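Local coordinates for ABC transporter substrate-binding protein (Rhizobium radiobacter, PDB 6TFX) that binds the opine mannopinic acid as the periplasmic solute-binding protein of an ABC transporter, probably handing it to the membrane importer, at residues D28-L31 against V32-Y36; D158-R162 against R163-F167; T17-P20 against H21-T24. All coordinates share one frame; numbering follows the deposited sequence.

Contact 1. Residues D28-L31 against V32-Y36; sequences DRTL and VSYIY. With N72 ((2~{R})-2-[[(3~{R},4~{R},5~{S})-3,4,5,6-tetrakis(oxidanyl)-2-oxidanylidene-hexyl]amino]pentanedioic acid), chain C.
Thr30 and Tyr34 run alongside each other near the C-terminal end of helix 26-35 in this family 5 solute-binding protein. The same helix brings an arginine to the opine pocket, so a short piece of chain illustrates how one helix can serve packing and ligand recognition together. Tyr34 CB lies 3.5 Å from Leu31 O; with CG anti to the carbonyl carbon (chi1 -62°) the ring runs back along the helix, and CG, CD1 and CE1 pass over Thr30 O, which sits above one face toward the rim. Beyond that oxygen CZ reaches the methyl CG2 of Thr30, and Tyr34 OH ends 3.1 Å from Thr30 CG2 while bonding to Pro484 O. Thr30 O is in turn gripped by Ser33 OG at 2.7 Å, in the carbonyl plane and on a lone pair. Ser33 OG takes the position between its own N and carbonyl carbon (chi1 78°), which lets it reach back to this oxygen. In the last turn Leu31 O accepts two amides, Tyr34 N three residues on, from above its plane, and Ile35 N four residues on, at 3.2 Å. The CD1 of Ile35 also lies 3.4 Å from Leu31 O. On the pocket side Arg29, extended from CG to NE, is held through NE by Thr24 O and through NH1 by Ser143 OG. NE shares its one hydrogen, its bond to N72 OE1, in the carboxylate at CD of the ligand, being weak; Arg29 NH2 bonds weakly to the same N72 OE1 at 3.0 Å.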
# COMPACT_ATOMS: atom_id res chain seq x y z
N ASP A 28 1.27 -3.42 -8.96
CA ASP A 28 1.45 -4.86 -8.71
C ASP A 28 0.41 -5.35 -7.69
O ASP A 28 -0.17 -6.42 -7.88
CB ASP A 28 2.87 -5.16 -8.21
CG ASP A 28 3.98 -5.13 -9.26
OD1 ASP A 28 3.67 -5.03 -10.49
OD2 ASP A 28 5.17 -5.22 -8.86
N ARG A 29 0.12 -4.54 -6.63
CA ARG A 29 -0.88 -4.95 -5.63
C ARG A 29 -2.28 -5.06 -6.27
O ARG A 29 -3.10 -5.89 -5.85
CB ARG A 29 -0.95 -3.96 -4.47
CG ARG A 29 0.30 -3.95 -3.60
CD ARG A 29 0.06 -2.96 -2.49
NE ARG A 29 1.21 -2.73 -1.61
CZ ARG A 29 1.45 -3.40 -0.48
NH1 ARG A 29 0.70 -4.44 -0.14
NH2 ARG A 29 2.47 -3.05 0.29
N THR A 30 -2.57 -4.16 -7.25
CA THR A 30 -3.89 -4.17 -7.92
C THR A 30 -4.04 -5.48 -8.71
O THR A 30 -5.03 -6.18 -8.56
CB THR A 30 -4.04 -2.96 -8.84
OG1 THR A 30 -3.92 -1.77 -8.06
CG2 THR A 30 -5.42 -2.95 -9.55
N LEU A 31 -3.03 -5.83 -9.53
CA LEU A 31 -3.07 -7.07 -10.30
C LEU A 31 -3.21 -8.27 -9.37
O LEU A 31 -4.05 -9.13 -9.60
CB LEU A 31 -1.80 -7.18 -11.15
CG LEU A 31 -1.80 -6.22 -12.34
CD1 LEU A 31 -0.39 -6.14 -12.98
CD2 LEU A 31 -2.79 -6.66 -13.41
N VAL A 32 -2.42 -8.31 -8.27
CA VAL A 32 -2.50 -9.40 -7.29
C VAL A 32 -3.93 -9.55 -6.74
O VAL A 32 -4.41 -10.68 -6.58
CB VAL A 32 -1.43 -9.13 -6.20
CG1 VAL A 32 -1.74 -9.82 -4.88
CG2 VAL A 32 -0.05 -9.53 -6.73
N SER A 33 -4.62 -8.41 -6.49
CA SER A 33 -5.99 -8.46 -5.95
C SER A 33 -7.00 -9.05 -6.93
O SER A 33 -8.12 -9.38 -6.53
CB SER A 33 -6.45 -7.07 -5.50
OG SER A 33 -6.84 -6.27 -6.60
N TYR A 34 -6.63 -9.15 -8.22
CA TYR A 34 -7.56 -9.74 -9.22
C TYR A 34 -7.27 -11.23 -9.42
O TYR A 34 -8.15 -11.98 -9.86
CB TYR A 34 -7.38 -9.05 -10.58
CG TYR A 34 -7.68 -7.56 -10.63
CD1 TYR A 34 -8.19 -6.89 -9.52
CD2 TYR A 34 -7.33 -6.79 -11.74
CE1 TYR A 34 -8.41 -5.51 -9.53
CE2 TYR A 34 -7.56 -5.42 -11.77
CZ TYR A 34 -8.11 -4.78 -10.67
OH TYR A 34 -8.29 -3.41 -10.73
N ILE A 35 -6.02 -11.65 -9.16
CA ILE A 35 -5.55 -13.02 -9.41
C ILE A 35 -5.72 -13.95 -8.25
O ILE A 35 -5.92 -15.14 -8.46
CB ILE A 35 -4.04 -12.95 -9.82
CG1 ILE A 35 -3.83 -12.06 -11.07
CG2 ILE A 35 -3.39 -14.35 -9.99
CD1 ILE A 35 -2.35 -11.53 -11.21
N TYR A 36 -5.47 -13.44 -7.01
CA TYR A 36 -5.45 -14.29 -5.83
C TYR A 36 -6.60 -14.03 -4.88
O TYR A 36 -7.25 -12.96 -4.90
CB TYR A 36 -4.17 -14.00 -5.05
CG TYR A 36 -2.90 -14.28 -5.81
CD1 TYR A 36 -2.34 -15.55 -5.82
CD2 TYR A 36 -2.22 -13.26 -6.48
CE1 TYR A 36 -1.16 -15.81 -6.51
CE2 TYR A 36 -1.04 -13.51 -7.16
CZ TYR A 36 -0.49 -14.79 -7.15
OH TYR A 36 0.71 -15.03 -7.77
OAB N72 C . 0.65 12.29 -4.90
CAF N72 C . 1.08 11.23 -4.02
CAG N72 C . 1.33 9.83 -4.67
OAC N72 C . 0.77 9.70 -5.94
CAH N72 C . 1.13 8.71 -3.65
OAM N72 C . 0.49 8.92 -2.45
CAI N72 C . 0.55 7.31 -3.74
OAD N72 C . -0.47 7.26 -4.71
CAJ N72 C . 1.62 6.25 -3.77
OAE N72 C . 2.74 6.52 -3.27
CAK N72 C . 1.35 4.88 -4.46
N N72 C . 1.28 3.81 -3.50
CA N72 C . 2.23 2.76 -3.47
C N72 C . 3.49 2.91 -4.26
O N72 C . 4.67 3.37 -3.97
CB N72 C . 2.39 2.25 -2.03
CG N72 C . 3.68 1.53 -1.63
CD N72 C . 3.48 0.53 -0.50
OE1 N72 C . 2.38 -0.09 -0.33
OE2 N72 C . 4.44 0.30 0.27
OXT N72 C . 3.19 2.40 -5.35

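Contact 2. Residues D158-R162 against R163-F167; sequences DDFKR and RPVGF
Pro164 lays its CA over one face of the Phe160 ring, 4.2 Å from the centroid and 12° off the ring normal, a CH-pi contact displaced toward the rim. The ring reaches this place because Phe160 CG is anti to the backbone N (chi1 -174°), which carries the phenyl group forward along the chain; Phe160 CZ then lies 3.6 Å from Val165 N, and CE2 packs against Val165 CB. Phe153 of helix 150-156 meets the ring edge-to-face, while Tyr36 touches both Phe160 and Pro164. Toward solvent, chi1 (-68°) and an extended chi2 bring Arg163 CD to 3.4 Å from Asp159 OD2, and a bend at chi3 turns the guanidinium. The carboxylate approaches it at its edge, but Asp159 OD2 and Arg163 NH1 remain 4.1 Å apart, so the attraction is probably modest. Lys161 is curled still more: its folded chain returns NZ to Asp158 O, 2.9 Å away. Arg162, also bent at chi3, sends NH1 to Val15 O. In the backbone, consecutive i+3 bonds, Arg162 N to Asp159 O and Arg163 N to Phe160 O, make a 3-10-like turn in the connection between helix 150-156 and strand 170-176, with Phe160 packed on Pro164 four residues on.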
# COMPACT_ATOMS: atom_id res chain seq x y z
N ASP A 158 11.89 -18.48 -9.33
CA ASP A 158 12.14 -17.10 -9.74
C ASP A 158 11.25 -16.60 -10.89
O ASP A 158 11.13 -15.39 -11.07
CB ASP A 158 13.64 -16.90 -10.08
CG ASP A 158 14.56 -16.87 -8.87
OD1 ASP A 158 14.06 -16.73 -7.72
OD2 ASP A 158 15.80 -16.95 -9.06
N ASP A 159 10.62 -17.52 -11.65
CA ASP A 159 9.74 -17.14 -12.75
C ASP A 159 8.28 -16.99 -12.31
O ASP A 159 7.47 -16.45 -13.07
CB ASP A 159 9.84 -18.16 -13.90
CG ASP A 159 9.90 -17.51 -15.28
OD1 ASP A 159 10.58 -16.45 -15.41
OD2 ASP A 159 9.31 -18.06 -16.23
N PHE A 160 7.94 -17.42 -11.08
CA PHE A 160 6.56 -17.31 -10.59
C PHE A 160 6.08 -15.86 -10.61
O PHE A 160 4.92 -15.61 -10.94
CB PHE A 160 6.42 -17.90 -9.18
CG PHE A 160 5.01 -17.96 -8.65
CD1 PHE A 160 4.48 -16.90 -7.91
CD2 PHE A 160 4.21 -19.07 -8.89
CE1 PHE A 160 3.18 -16.96 -7.41
CE2 PHE A 160 2.89 -19.12 -8.40
CZ PHE A 160 2.39 -18.06 -7.68
N LYS A 161 6.97 -14.90 -10.27
CA LYS A 161 6.62 -13.46 -10.22
C LYS A 161 6.09 -12.90 -11.57
O LYS A 161 5.40 -11.88 -11.57
CB LYS A 161 7.80 -12.63 -9.70
CG LYS A 161 9.04 -12.69 -10.60
CD LYS A 161 10.14 -11.69 -10.19
CE LYS A 161 10.93 -12.08 -8.96
NZ LYS A 161 11.76 -13.29 -9.18
N ARG A 162 6.40 -13.58 -12.71
CA ARG A 162 5.90 -13.17 -14.02
C ARG A 162 4.92 -14.20 -14.63
O ARG A 162 4.34 -13.96 -15.68
CB ARG A 162 7.05 -12.82 -14.99
CG ARG A 162 7.81 -11.55 -14.57
CD ARG A 162 8.67 -10.96 -15.69
NE ARG A 162 7.91 -10.11 -16.61
CZ ARG A 162 7.73 -8.80 -16.47
NH1 ARG A 162 8.26 -8.17 -15.42
NH2 ARG A 162 7.03 -8.11 -17.36
N ARG A 163 4.71 -15.35 -13.93
CA ARG A 163 3.78 -16.41 -14.38
C ARG A 163 2.97 -16.83 -13.14
O ARG A 163 3.14 -17.96 -12.65
CB ARG A 163 4.56 -17.58 -14.97
CG ARG A 163 5.25 -17.24 -16.29
CD ARG A 163 6.02 -18.43 -16.85
NE ARG A 163 5.16 -19.58 -17.12
CZ ARG A 163 5.45 -20.83 -16.79
NH1 ARG A 163 6.60 -21.12 -16.18
NH2 ARG A 163 4.61 -21.81 -17.07
N PRO A 164 2.16 -15.91 -12.57
CA PRO A 164 1.47 -16.23 -11.31
C PRO A 164 0.33 -17.21 -11.48
O PRO A 164 -0.26 -17.31 -12.57
CB PRO A 164 0.94 -14.86 -10.86
CG PRO A 164 0.68 -14.13 -12.14
CD PRO A 164 1.85 -14.53 -13.01
N VAL A 165 -0.01 -17.89 -10.38
CA VAL A 165 -1.12 -18.84 -10.36
C VAL A 165 -1.87 -18.59 -9.07
O VAL A 165 -1.28 -18.71 -8.00
CB VAL A 165 -0.67 -20.32 -10.40
CG1 VAL A 165 -1.87 -21.26 -10.33
CG2 VAL A 165 0.18 -20.60 -11.64
N GLY A 166 -3.13 -18.20 -9.17
CA GLY A 166 -3.96 -17.99 -7.98
C GLY A 166 -5.29 -18.72 -8.09
O GLY A 166 -5.46 -19.52 -9.01
N PHE A 167 -6.19 -18.51 -7.12
CA PHE A 167 -7.54 -19.08 -7.22
C PHE A 167 -8.60 -17.97 -7.36
O PHE A 167 -9.80 -18.24 -7.32
CB PHE A 167 -7.89 -20.07 -6.09
CG PHE A 167 -7.88 -19.52 -4.69
CD1 PHE A 167 -8.91 -18.69 -4.25
CD2 PHE A 167 -6.90 -19.89 -3.79
CE1 PHE A 167 -8.91 -18.20 -2.94
CE2 PHE A 167 -6.91 -19.42 -2.48
CZ PHE A 167 -7.90 -18.55 -2.07

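Contact 3. Residues T17-P20 against H21-T24; sequences TLDP and HFAT. With N72 ((2~{R})-2-[[(3~{R},4~{R},5~{S})-3,4,5,6-tetrakis(oxidanyl)-2-oxidanylidene-hexyl]amino]pentanedioic acid), chain C.
Asp19 meets His21, Phe22 and Ala23 through both its backbone and its carboxylate, and with His21 it forms an Asx turn, in the loop between strand 5-10 and helix 26-35 of this solute-binding fold. Among the hydrogen bonds, Asp19 O accepts two amides: Ala23 N arrives nearly head-on to the carbonyl, and Phe22 N, also at 3.0 Å, from above its plane. Asp19 CG is anti to its N (chi1 172°), and Asp19 OD1 thereby reaches His21 N at 2.8 Å, the donor lying 38° out of the carboxylate plane; this is the bond of the Asx turn. Just upstream, Thr17 OG1 receives Asp19 N at 3.1 Å, an ST turn that leads directly into Asp19.

The charged and polar ends continue outward. Asp19 OD2 forms a salt bridge with Lys97 NZ, which also bonds to His21 ND1, so one lysine of helix 88-98 probably balances the carboxylate and fixes the imidazole.

Of the van der Waals contacts, the apolar one joins Thr17 CG2 to Phe22 CB at 3.8 Å; Ala23 CB rests by Thr17 O. Separately, the Phe22 ring turns a C-H edge to an oxygen, CD2 lying 3.4 Å from Asp19 OD2 with ring and carboxylate planes 87° apart.

One water donates to both Pro20 O and Ala23 O, bridging the turn. At the pocket, Thr24 CG2 lies 3.4 Å from N72 OE2.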
# COMPACT_ATOMS: atom_id res chain seq x y z
N THR A 17 6.52 -7.58 -9.82
CA THR A 17 6.33 -8.91 -9.24
C THR A 17 4.88 -9.19 -8.98
O THR A 17 4.17 -8.34 -8.41
CB THR A 17 7.18 -9.15 -7.98
OG1 THR A 17 6.80 -10.40 -7.40
CG2 THR A 17 7.02 -8.04 -6.94
N LEU A 18 4.45 -10.40 -9.38
CA LEU A 18 3.09 -10.84 -9.10
C LEU A 18 3.11 -11.95 -8.04
O LEU A 18 2.10 -12.63 -7.84
CB LEU A 18 2.29 -11.19 -10.38
CG LEU A 18 2.13 -10.01 -11.37
CD1 LEU A 18 1.41 -10.45 -12.64
CD2 LEU A 18 1.44 -8.83 -10.72
N ASP A 19 4.24 -12.06 -7.28
CA ASP A 19 4.28 -12.93 -6.10
C ASP A 19 3.65 -12.03 -5.03
O ASP A 19 4.16 -10.93 -4.76
CB ASP A 19 5.72 -13.32 -5.71
CG ASP A 19 5.85 -14.06 -4.38
OD1 ASP A 19 4.91 -14.00 -3.56
OD2 ASP A 19 6.91 -14.67 -4.15
N PRO A 20 2.50 -12.42 -4.43
CA PRO A 20 1.84 -11.53 -3.47
C PRO A 20 2.66 -11.21 -2.24
O PRO A 20 2.38 -10.21 -1.56
CB PRO A 20 0.56 -12.29 -3.11
CG PRO A 20 0.85 -13.71 -3.41
CD PRO A 20 1.74 -13.68 -4.62
N HIS A 21 3.66 -12.07 -1.93
CA HIS A 21 4.50 -11.81 -0.75
C HIS A 21 5.53 -10.70 -0.99
O HIS A 21 6.23 -10.31 -0.04
CB HIS A 21 5.18 -13.08 -0.23
CG HIS A 21 4.20 -14.17 0.11
ND1 HIS A 21 4.38 -15.46 -0.34
CD2 HIS A 21 3.05 -14.10 0.82
CE1 HIS A 21 3.33 -16.15 0.12
NE2 HIS A 21 2.52 -15.38 0.82
N PHE A 22 5.64 -10.20 -2.25
CA PHE A 22 6.56 -9.12 -2.61
C PHE A 22 5.88 -7.92 -3.26
O PHE A 22 6.45 -6.84 -3.25
CB PHE A 22 7.70 -9.62 -3.51
CG PHE A 22 8.64 -10.52 -2.78
CD1 PHE A 22 9.66 -9.99 -1.98
CD2 PHE A 22 8.56 -11.91 -2.92
CE1 PHE A 22 10.56 -10.85 -1.31
CE2 PHE A 22 9.47 -12.75 -2.27
CZ PHE A 22 10.46 -12.22 -1.47
N ALA A 23 4.71 -8.12 -3.88
CA ALA A 23 4.05 -7.04 -4.61
C ALA A 23 3.80 -5.86 -3.67
O ALA A 23 3.13 -6.01 -2.65
CB ALA A 23 2.76 -7.54 -5.23
N THR A 24 4.40 -4.70 -4.02
CA THR A 24 4.38 -3.49 -3.19
C THR A 24 3.84 -2.25 -3.89
O THR A 24 3.12 -1.48 -3.27
CB THR A 24 5.81 -3.24 -2.69
OG1 THR A 24 6.25 -4.39 -1.95
CG2 THR A 24 5.94 -1.98 -1.83
OAB N72 C . 0.65 12.29 -4.90
CAF N72 C . 1.08 11.23 -4.02
CAG N72 C . 1.33 9.83 -4.67
OAC N72 C . 0.77 9.70 -5.94
CAH N72 C . 1.13 8.71 -3.65
OAM N72 C . 0.49 8.92 -2.45
CAI N72 C . 0.55 7.31 -3.74
OAD N72 C . -0.47 7.26 -4.71
CAJ N72 C . 1.62 6.25 -3.77
OAE N72 C . 2.74 6.52 -3.27
CAK N72 C . 1.35 4.88 -4.46
N N72 C . 1.28 3.81 -3.50
CA N72 C . 2.23 2.76 -3.47
C N72 C . 3.49 2.91 -4.26
O N72 C . 4.67 3.37 -3.97
CB N72 C . 2.39 2.25 -2.03
CG N72 C . 3.68 1.53 -1.63
CD N72 C . 3.48 0.53 -0.50
OE1 N72 C . 2.38 -0.09 -0.33
OE2 N72 C . 4.44 0.30 0.27
OXT N72 C . 3.19 2.40 -5.35
O HOH W 1 1.13 -7.86 -2.16

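From the N terminus, contact 3 (17-24) comes first, closing a turn after strand 5-10; contact 1 (28-36) follows within helix 26-35, and contact 2 (158-167) comes much later, between helix 150-156 and strand 170-176. The three lie in series, neither nesting nor crossing, yet each touches the other two. Tyr36, just past the end of helix 26-35, lies between the two loops, and its OH probably bonds to Leu18 O at 2.8 Å. Lys161 O probably bonds to Leu18 N, joining contacts 2 and 3 directly. At the start of contact 1, Asp28 OD2 accepts Thr17 N, and contacts 1 and 3 both touch N72.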